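Local atomic coordinates of tRNA (adenine(22)-N(1))-methyltransferase (Bacillus subtilis, PDB entry 6Q56), a protein that catalyses the S-adenosyl-L-methionine-dependent methylation of adenosine 22 in tRNA, forming N(1)-methyladenosine. Residues 10-15 with 153-158; 29-34 with 61-66; 36-41 with 69-74. The protein carries 2 engineered substitutions. All blocks are in the same frame, centred on the assembly; numbering follows the deposited sequence.

Interaction 1 of 3, residues 10-15 with 153-158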
loop_
_atom_site.group_PDB
_atom_site.type_symbol
_atom_site.label_atom_id
_atom_site.label_comp_id
_atom_site.label_asym_id
_atom_site.label_seq_id
_atom_site.Cartn_x
_atom_site.Cartn_y
_atom_site.Cartn_z
ATOM N N LEU A 10 -2.215 7.129 8.439
ATOM C CA LEU A 10 -1.298 8.007 7.728
ATOM C C LEU A 10 -0.093 8.368 8.585
ATOM O O LEU A 10 0.974 8.663 8.071
ATOM C CB LEU A 10 -2.017 9.257 7.237
ATOM C CG LEU A 10 -3.105 8.990 6.201
ATOM C CD1 LEU A 10 -3.540 10.274 5.519
ATOM C CD2 LEU A 10 -2.626 7.984 5.173
ATOM N N GLN A 11 -0.269 8.329 9.898
ATOM C CA GLN A 11 0.819 8.614 10.809
ATOM C C GLN A 11 1.878 7.571 10.540
ATOM O O GLN A 11 3.057 7.876 10.416
ATOM C CB GLN A 11 0.357 8.527 12.256
ATOM C CG GLN A 11 1.401 8.987 13.250
ATOM C CD GLN A 11 1.892 10.376 12.941
ATOM O OE1 GLN A 11 1.100 11.291 12.759
ATOM N NE2 GLN A 11 3.204 10.541 12.877
ATOM N N THR A 12 1.423 6.330 10.449
ATOM C CA THR A 12 2.284 5.195 10.183
ATOM C C THR A 12 3.026 5.403 8.877
ATOM O O THR A 12 4.219 5.172 8.801
ATOM C CB THR A 12 1.477 3.885 10.126
ATOM O OG1 THR A 12 1.001 3.561 11.433
ATOM C CG2 THR A 12 2.326 2.741 9.617
ATOM N N VAL A 13 2.313 5.846 7.853
ATOM C CA VAL A 13 2.915 6.085 6.552
ATOM C C VAL A 13 4.009 7.138 6.645
ATOM O O VAL A 13 5.101 6.953 6.141
ATOM C CB VAL A 13 1.854 6.525 5.523
ATOM C CG1 VAL A 13 2.501 6.980 4.231
ATOM C CG2 VAL A 13 0.873 5.401 5.258
ATOM N N ALA A 14 3.694 8.244 7.296
ATOM C CA ALA A 14 4.633 9.346 7.449
ATOM C C ALA A 14 5.962 8.939 8.084
ATOM O O ALA A 14 7.001 9.454 7.714
ATOM C CB ALA A 14 3.995 10.472 8.251
ATOM N N GLU A 15 5.922 8.023 9.041
ATOM C CA GLU A 15 7.131 7.592 9.732
ATOM C C GLU A 15 8.180 6.953 8.834
ATOM O O GLU A 15 9.336 6.862 9.219
ATOM C CB GLU A 15 6.790 6.626 10.861
ATOM C CG GLU A 15 5.864 7.189 11.925
ATOM C CD GLU A 15 6.355 8.489 12.527
ATOM O OE1 GLU A 15 7.578 8.679 12.643
ATOM O OE2 GLU A 15 5.510 9.327 12.892
ATOM N N TYR A 153 -5.506 -2.074 8.477
ATOM C CA TYR A 153 -4.852 -1.429 7.366
ATOM C C TYR A 153 -3.405 -1.855 7.330
ATOM O O TYR A 153 -2.765 -1.991 8.359
ATOM C CB TYR A 153 -4.966 0.088 7.484
ATOM C CG TYR A 153 -4.222 0.666 8.660
ATOM C CD1 TYR A 153 -2.879 0.983 8.564
ATOM C CD2 TYR A 153 -4.861 0.895 9.866
ATOM C CE1 TYR A 153 -2.194 1.508 9.638
ATOM C CE2 TYR A 153 -4.181 1.422 10.947
ATOM C CZ TYR A 153 -2.851 1.724 10.826
ATOM O OH TYR A 153 -2.177 2.246 11.888
ATOM N N GLU A 154 -2.906 -2.074 6.126
ATOM C CA GLU A 154 -1.538 -2.482 5.925
ATOM C C GLU A 154 -0.735 -1.361 5.303
ATOM O O GLU A 154 -1.269 -0.532 4.583
ATOM C CB GLU A 154 -1.488 -3.688 5.006
ATOM C CG GLU A 154 -1.982 -4.970 5.628
ATOM C CD GLU A 154 -2.490 -5.940 4.593
ATOM O OE1 GLU A 154 -3.095 -5.483 3.613
ATOM O OE2 GLU A 154 -2.290 -7.149 4.764
ATOM N N VAL A 155 0.557 -1.355 5.584
ATOM C CA VAL A 155 1.461 -0.362 5.043
ATOM C C VAL A 155 2.716 -1.080 4.586
ATOM O O VAL A 155 3.386 -1.737 5.368
ATOM C CB VAL A 155 1.815 0.719 6.073
ATOM C CG1 VAL A 155 2.858 1.666 5.512
ATOM C CG2 VAL A 155 0.577 1.488 6.474
ATOM N N LEU A 156 3.016 -0.956 3.303
ATOM C CA LEU A 156 4.176 -1.604 2.723
ATOM C C LEU A 156 5.242 -0.587 2.380
ATOM O O LEU A 156 4.959 0.460 1.823
ATOM C CB LEU A 156 3.779 -2.382 1.472
ATOM C CG LEU A 156 3.014 -3.683 1.695
ATOM C CD1 LEU A 156 1.731 -3.450 2.469
ATOM C CD2 LEU A 156 2.727 -4.354 0.371
ATOM N N VAL A 157 6.478 -0.909 2.715
ATOM C CA VAL A 157 7.592 -0.031 2.445
ATOM C C VAL A 157 8.591 -0.762 1.589
ATOM O O VAL A 157 9.023 -1.851 1.926
ATOM C CB VAL A 157 8.280 0.416 3.733
ATOM C CG1 VAL A 157 9.465 1.301 3.413
ATOM C CG2 VAL A 157 7.287 1.110 4.641
ATOM N N ALA A 158 8.947 -0.155 0.472
ATOM C CA ALA A 158 9.883 -0.767 -0.439
ATOM C C ALA A 158 10.883 0.219 -1.010
ATOM O O ALA A 158 10.616 1.401 -1.133
ATOM C CB ALA A 158 9.134 -1.452 -1.561
#
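Thr12 and Val13 of helix 8-14 lie against Tyr153 and Val155 of strand 151-159, a helix-on-sheet contact in the Rossmann-like fold of a class I methyltransferase. The strand is the antiparallel one characteristic of that fold, slotted between strands 117-122 and 139-148. Helix 10-14 runs almost along it, with 10° between their directions and 9.2 Å between the axes at closest approach, and two successive helix residues, Thr12 and Val13, touch Val155. Thr12 uses its two branches differently. Its methyl CG2, anti to the backbone N, descends on the valine to 3.8 Å from Val155 CG2, while OG1 is turned back beside the backbone and hydrogen-bonds to the carbonyl oxygen of Lys8, one turn earlier in the helix. The same OG1 lies at the edge of the Tyr153 ring, near its plane, and 3.5 Å from Tyr153 OH. The ring gets there because its CG sits between the backbone N and the carbonyl carbon (chi1 66°), lifting the phenol from the sheet toward the helix. The neighbouring strands complete the floor: Thr12 also touches Val144 and Leu146, and Val13 touches Ile119 and Gln121. A single methyl of Val155 thus serves both helix residues, for its CG2, besides meeting the threonine, stands 4.1 Å from Val13 CG2.

Interaction 2 of 3, residues 29-34 with 61-66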
loop_
_atom_site.group_PDB
_atom_site.type_symbol
_atom_site.label_atom_id
_atom_site.label_comp_id
_atom_site.label_asym_id
_atom_site.label_seq_id
_atom_site.Cartn_x
_atom_site.Cartn_y
_atom_site.Cartn_z
ATOM N N ASP A 29 -4.962 13.056 0.561
ATOM C CA ASP A 29 -6.173 13.404 1.277
ATOM C C ASP A 29 -6.044 14.799 1.876
ATOM O O ASP A 29 -5.547 14.965 2.980
ATOM C CB ASP A 29 -6.451 12.383 2.371
ATOM C CG ASP A 29 -7.796 12.588 3.032
ATOM O OD1 ASP A 29 -8.455 13.603 2.753
ATOM O OD2 ASP A 29 -8.193 11.731 3.840
ATOM N N HIS A 30 -6.497 15.789 1.121
ATOM C CA HIS A 30 -6.454 17.191 1.530
ATOM C C HIS A 30 -5.038 17.721 1.666
ATOM O O HIS A 30 -4.841 18.832 2.123
ATOM C CB HIS A 30 -7.187 17.392 2.846
ATOM C CG HIS A 30 -8.674 17.396 2.713
ATOM N ND1 HIS A 30 -9.417 16.240 2.643
ATOM C CD2 HIS A 30 -9.558 18.416 2.643
ATOM C CE1 HIS A 30 -10.695 16.547 2.535
ATOM N NE2 HIS A 30 -10.806 17.862 2.531
ATOM N N ALA A 31 -4.066 16.913 1.269
ATOM C CA ALA A 31 -2.668 17.289 1.350
ATOM C C ALA A 31 -2.231 17.380 2.800
ATOM O O ALA A 31 -1.256 18.041 3.113
ATOM C CB ALA A 31 -2.437 18.612 0.648
ATOM N N TYR A 32 -2.962 16.711 3.679
ATOM C CA TYR A 32 -2.644 16.723 5.095
ATOM C C TYR A 32 -1.322 16.027 5.365
ATOM O O TYR A 32 -0.451 16.576 6.014
ATOM C CB TYR A 32 -3.751 16.056 5.907
ATOM C CG TYR A 32 -5.031 16.849 5.988
ATOM C CD1 TYR A 32 -5.008 18.223 6.088
ATOM C CD2 TYR A 32 -6.261 16.219 5.989
ATOM C CE1 TYR A 32 -6.175 18.951 6.165
ATOM C CE2 TYR A 32 -7.430 16.937 6.069
ATOM C CZ TYR A 32 -7.380 18.304 6.159
ATOM O OH TYR A 32 -8.535 19.026 6.241
ATOM N N LEU A 33 -1.184 14.814 4.858
ATOM C CA LEU A 33 0.023 14.036 5.054
ATOM C C LEU A 33 1.250 14.830 4.632
ATOM O O LEU A 33 2.172 15.005 5.415
ATOM C CB LEU A 33 -0.052 12.724 4.279
ATOM C CG LEU A 33 1.242 11.933 4.140
ATOM C CD1 LEU A 33 1.763 11.497 5.490
ATOM C CD2 LEU A 33 1.027 10.732 3.250
ATOM N N PRO A 34 1.263 15.337 3.407
ATOM C CA PRO A 34 2.417 16.111 2.944
ATOM C C PRO A 34 2.616 17.394 3.741
ATOM O O PRO A 34 3.746 17.778 3.992
ATOM C CB PRO A 34 2.096 16.410 1.473
ATOM C CG PRO A 34 0.717 15.920 1.229
ATOM C CD PRO A 34 0.392 14.935 2.297
ATOM N N ARG A 61 -5.904 24.861 -1.864
ATOM C CA ARG A 61 -6.357 25.876 -0.931
ATOM C C ARG A 61 -5.866 25.633 0.484
ATOM O O ARG A 61 -5.636 26.573 1.223
ATOM C CB ARG A 61 -7.878 25.975 -0.942
ATOM C CG ARG A 61 -8.417 26.695 -2.159
ATOM C CD ARG A 61 -7.739 28.041 -2.356
ATOM N NE ARG A 61 -7.994 28.579 -3.684
ATOM C CZ ARG A 61 -8.995 29.399 -3.980
ATOM N NH1 ARG A 61 -9.838 29.793 -3.038
ATOM N NH2 ARG A 61 -9.146 29.830 -5.219
ATOM N N GLN A 62 -5.713 24.375 0.864
ATOM C CA GLN A 62 -5.232 24.057 2.190
ATOM C C GLN A 62 -3.768 24.434 2.261
ATOM O O GLN A 62 -3.331 25.083 3.203
ATOM C CB GLN A 62 -5.407 22.579 2.487
ATOM C CG GLN A 62 -5.197 22.222 3.942
ATOM C CD GLN A 62 -6.173 22.930 4.857
ATOM O OE1 GLN A 62 -7.094 23.601 4.400
ATOM N NE2 GLN A 62 -5.969 22.791 6.159
ATOM N N VAL A 63 -3.014 24.018 1.253
ATOM C CA VAL A 63 -1.593 24.309 1.191
ATOM C C VAL A 63 -1.358 25.815 1.143
ATOM O O VAL A 63 -0.405 26.320 1.712
ATOM C CB VAL A 63 -0.946 23.616 -0.014
ATOM C CG1 VAL A 63 0.471 24.108 -0.235
ATOM C CG2 VAL A 63 -0.965 22.119 0.200
ATOM N N GLU A 64 -2.236 26.528 0.464
ATOM C CA GLU A 64 -2.112 27.967 0.372
ATOM C C GLU A 64 -2.498 28.548 1.723
ATOM O O GLU A 64 -1.821 29.412 2.255
ATOM C CB GLU A 64 -3.023 28.507 -0.724
ATOM C CG GLU A 64 -2.449 29.686 -1.486
ATOM C CD GLU A 64 -3.259 30.030 -2.725
ATOM O OE1 GLU A 64 -4.256 29.329 -3.006
ATOM O OE2 GLU A 64 -2.893 30.999 -3.419
ATOM N N LYS A 65 -3.592 28.039 2.272
ATOM C CA LYS A 65 -4.101 28.473 3.563
ATOM C C LYS A 65 -3.055 28.229 4.635
ATOM O O LYS A 65 -2.919 29.012 5.564
ATOM C CB LYS A 65 -5.389 27.714 3.910
ATOM C CG LYS A 65 -6.116 28.181 5.162
ATOM C CD LYS A 65 -7.040 29.351 4.878
ATOM C CE LYS A 65 -8.168 29.449 5.897
ATOM N NZ LYS A 65 -7.715 29.711 7.285
ATOM N N SER A 66 -2.317 27.137 4.497
ATOM C CA SER A 66 -1.282 26.778 5.453
ATOM C C SER A 66 0.025 27.494 5.159
ATOM O O SER A 66 0.991 27.348 5.889
ATOM C CB SER A 66 -1.038 25.271 5.426
ATOM O OG SER A 66 -2.091 24.566 6.046
#
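Gln62 lays its side chain across the CE1 edge of the Tyr32 ring, its amide plane turned 88° from that of the ring. The amide nitrogen comes in at the rim, within the ring plane, with Gln62 NE2 3.8 Å from Tyr32 CE1. With CG anti to the backbone N (chi1 -168°) and the chain then bent at chi2 (61°), the amide is folded round to the tyrosine instead of running straight out from the helix. Nearer the backbone, Gln62 CB rests 3.8 Å from His30 O. An alanine here would keep that last contact but would probably leave the Tyr32 edge without its lateral support and the ring freer to turn. One face of the ring is met by His30 CB, 3.2 Å above its plane and offset toward the rim. The imidazole is held in turn by Asp29: His30 ND1 donates to Asp29 OD1 over 2.8 Å in an almost straight bond. Deeper in, the pairing is apolar, Ala31 CB against Val63 CG2 at 3.8 Å. Asp29 to Tyr32 form a type I' turn, and Ala31 is the N-cap of helix 32-39. A turn leading from strand 21-26 into the next helix, here backed by helix 53-65, is consistent with the loop that in class I methyltransferases carries the S-adenosylmethionine-binding motif I.

Interaction 3 of 3, residues 36-41 with 69-74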
loop_
_atom_site.group_PDB
_atom_site.type_symbol
_atom_site.label_atom_id
_atom_site.label_comp_id
_atom_site.label_asym_id
_atom_site.label_seq_id
_atom_site.Cartn_x
_atom_site.Cartn_y
_atom_site.Cartn_z
ATOM N N TYR A 36 1.808 17.819 6.808
ATOM C CA TYR A 36 2.291 17.318 8.083
ATOM C C TYR A 36 3.764 16.948 8.007
ATOM O O TYR A 36 4.515 17.208 8.933
ATOM C CB TYR A 36 1.472 16.099 8.508
ATOM C CG TYR A 36 1.991 15.373 9.721
ATOM C CD1 TYR A 36 3.039 14.482 9.619
ATOM C CD2 TYR A 36 1.423 15.568 10.961
ATOM C CE1 TYR A 36 3.510 13.809 10.719
ATOM C CE2 TYR A 36 1.887 14.899 12.068
ATOM C CZ TYR A 36 2.929 14.021 11.941
ATOM O OH TYR A 36 3.397 13.361 13.040
ATOM N N ALA A 37 4.166 16.332 6.904
ATOM C CA ALA A 37 5.545 15.897 6.729
ATOM C C ALA A 37 6.519 17.054 6.595
ATOM O O ALA A 37 7.591 17.038 7.181
ATOM C CB ALA A 37 5.659 14.973 5.531
ATOM N N VAL A 38 6.131 18.051 5.819
ATOM C CA VAL A 38 6.955 19.223 5.599
ATOM C C VAL A 38 7.029 20.082 6.855
ATOM O O VAL A 38 8.090 20.556 7.224
ATOM C CB VAL A 38 6.421 20.039 4.417
ATOM C CG1 VAL A 38 7.140 21.366 4.302
ATOM C CG2 VAL A 38 6.567 19.240 3.144
ATOM N N LEU A 39 5.896 20.264 7.514
ATOM C CA LEU A 39 5.845 21.049 8.736
ATOM C C LEU A 39 6.697 20.437 9.836
ATOM O O LEU A 39 7.347 21.144 10.590
ATOM C CB LEU A 39 4.417 21.155 9.244
ATOM C CG LEU A 39 3.471 22.102 8.526
ATOM C CD1 LEU A 39 2.053 21.855 8.985
ATOM C CD2 LEU A 39 3.868 23.536 8.792
ATOM N N ASN A 40 6.681 19.118 9.931
ATOM C CA ASN A 40 7.460 18.433 10.940
ATOM C C ASN A 40 8.859 18.137 10.443
ATOM O O ASN A 40 9.585 17.371 11.043
ATOM C CB ASN A 40 6.767 17.148 11.372
ATOM C CG ASN A 40 5.479 17.411 12.112
ATOM O OD1 ASN A 40 5.423 17.291 13.329
ATOM N ND2 ASN A 40 4.439 17.786 11.383
ATOM N N HIS A 41 9.218 18.761 9.335
ATOM C CA HIS A 41 10.537 18.626 8.736
ATOM C C HIS A 41 10.918 17.204 8.372
ATOM O O HIS A 41 12.086 16.900 8.178
ATOM C CB HIS A 41 11.567 19.255 9.662
ATOM C CG HIS A 41 11.094 20.535 10.270
ATOM N ND1 HIS A 41 10.768 20.651 11.603
ATOM C CD2 HIS A 41 10.837 21.740 9.713
ATOM C CE1 HIS A 41 10.353 21.880 11.845
ATOM N NE2 HIS A 41 10.389 22.562 10.715
ATOM N N ASN A 69 2.801 26.841 0.287
ATOM C CA ASN A 69 2.952 26.914 -1.154
ATOM C C ASN A 69 4.419 26.846 -1.569
ATOM O O ASN A 69 4.748 26.301 -2.603
ATOM C CB ASN A 69 2.308 28.200 -1.675
ATOM C CG ASN A 69 2.295 28.277 -3.177
ATOM O OD1 ASN A 69 2.823 27.404 -3.863
ATOM N ND2 ASN A 69 1.688 29.328 -3.702
ATOM N N SER A 70 5.290 27.406 -0.742
ATOM C CA SER A 70 6.728 27.455 -1.019
ATOM C C SER A 70 7.443 26.107 -1.022
ATOM O O SER A 70 8.476 25.956 -1.659
ATOM C CB SER A 70 7.419 28.354 -0.001
ATOM O OG SER A 70 7.565 27.672 1.222
ATOM N N HIS A 71 6.901 25.136 -0.305
ATOM C CA HIS A 71 7.517 23.822 -0.225
ATOM C C HIS A 71 6.621 22.715 -0.747
ATOM O O HIS A 71 7.061 21.592 -0.890
ATOM C CB HIS A 71 7.877 23.496 1.222
ATOM C CG HIS A 71 8.933 24.378 1.805
ATOM N ND1 HIS A 71 8.645 25.580 2.409
ATOM C CD2 HIS A 71 10.273 24.226 1.890
ATOM C CE1 HIS A 71 9.761 26.135 2.834
ATOM N NE2 HIS A 71 10.764 25.334 2.533
ATOM N N ILE A 72 5.362 23.027 -1.019
ATOM C CA ILE A 72 4.427 22.023 -1.500
ATOM C C ILE A 72 3.773 22.406 -2.810
ATOM O O ILE A 72 3.236 23.486 -2.959
ATOM C CB ILE A 72 3.330 21.746 -0.467
ATOM C CG1 ILE A 72 3.957 21.256 0.833
ATOM C CG2 ILE A 72 2.351 20.720 -1.000
ATOM C CD1 ILE A 72 2.967 20.754 1.847
ATOM N N SER A 73 3.829 21.486 -3.754
ATOM C CA SER A 73 3.255 21.686 -5.063
ATOM C C SER A 73 2.087 20.747 -5.280
ATOM O O SER A 73 2.273 19.552 -5.442
ATOM C CB SER A 73 4.312 21.448 -6.137
ATOM O OG SER A 73 3.755 21.505 -7.429
ATOM N N VAL A 74 0.884 21.305 -5.284
ATOM C CA VAL A 74 -0.319 20.532 -5.508
ATOM C C VAL A 74 -0.548 20.476 -7.007
ATOM O O VAL A 74 -0.728 21.496 -7.653
ATOM C CB VAL A 74 -1.542 21.157 -4.818
ATOM C CG1 VAL A 74 -2.765 20.284 -5.018
ATOM C CG2 VAL A 74 -1.275 21.362 -3.343
#
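Val38, near the end of helix 32-39, sets its two methyls on two consecutive residues of 69-74, CG1 on His71 and CG2 on Ile72. Ser70 leads into this region; it is a phosphorylation site, unmodified in this crystal, and it stands on the exposed approach to the strand. At His71 the contact begins with the root of the side chain, Val38 CG1 lying 3.8 Å from His71 CB, and the methyl approaches the imidazole at a slant. Ile72, the first strand residue, is buried. Its CG1 is anti to the carbonyl carbon (chi1 -59°) and its chain is extended beyond; the valine and isoleucine side chains slide past each other in opposite directions, which brings both CG1 and CD1 to one valine methyl: Val38 CG2 is 4.0 Å from Ile72 CG1 and 4.1 Å from Ile72 CD1. No hydrogen bond spans the contact, which rests on these aliphatic groups. Ser73 turns to a different partner, its OG bonding to Arg75 NE, and Val74 packs on Phe56, Ala59 and Val63 of helix 53-65. Just beyond Val38 the helix is closed off by Asn40, the first residue to leave helical geometry. Its backbone N and its side-chain ND2 both bond to Tyr36 O, ND2 meeting a lone pair of that oxygen in the carbonyl plane, and ND2 also lies 3.7 Å above the centre of the Tyr36 ring. Strand 72-76 is an edge strand of the sheet, parallel to its neighbour 43-50 and bonded to Ala46 and Ala48 through the backbones of His71 and Ser73. Ile72 touches both Val38 of helix 32-39 and Val63 of helix 53-65, while Val38 also touches Ala46 on the adjoining strand.

Interaction 1 is buried near the centre of the molecule; interactions 2 and 3 lie about 8 Å apart, centre to centre, toward the far end of the sheet, 2 only partly buried, 3 largely buried but bordering solvent at His71. Both use helix 32-39: its start meets helix 53-65 beside an exposed, polar turn, its end Ile72 of edge strand 72-76 and the preceding His71 through one valine's methyls. Helix 8-14 connects this pair to interaction 1, through Leu33 against Val13 and a probable Gln11 NE2 to Tyr36 OH hydrogen bond. All three have an aliphatic part; in 1 a buried tyrosine joins the valines, whereas in 2 and 3 polar and aromatic groups lie at the exposed border.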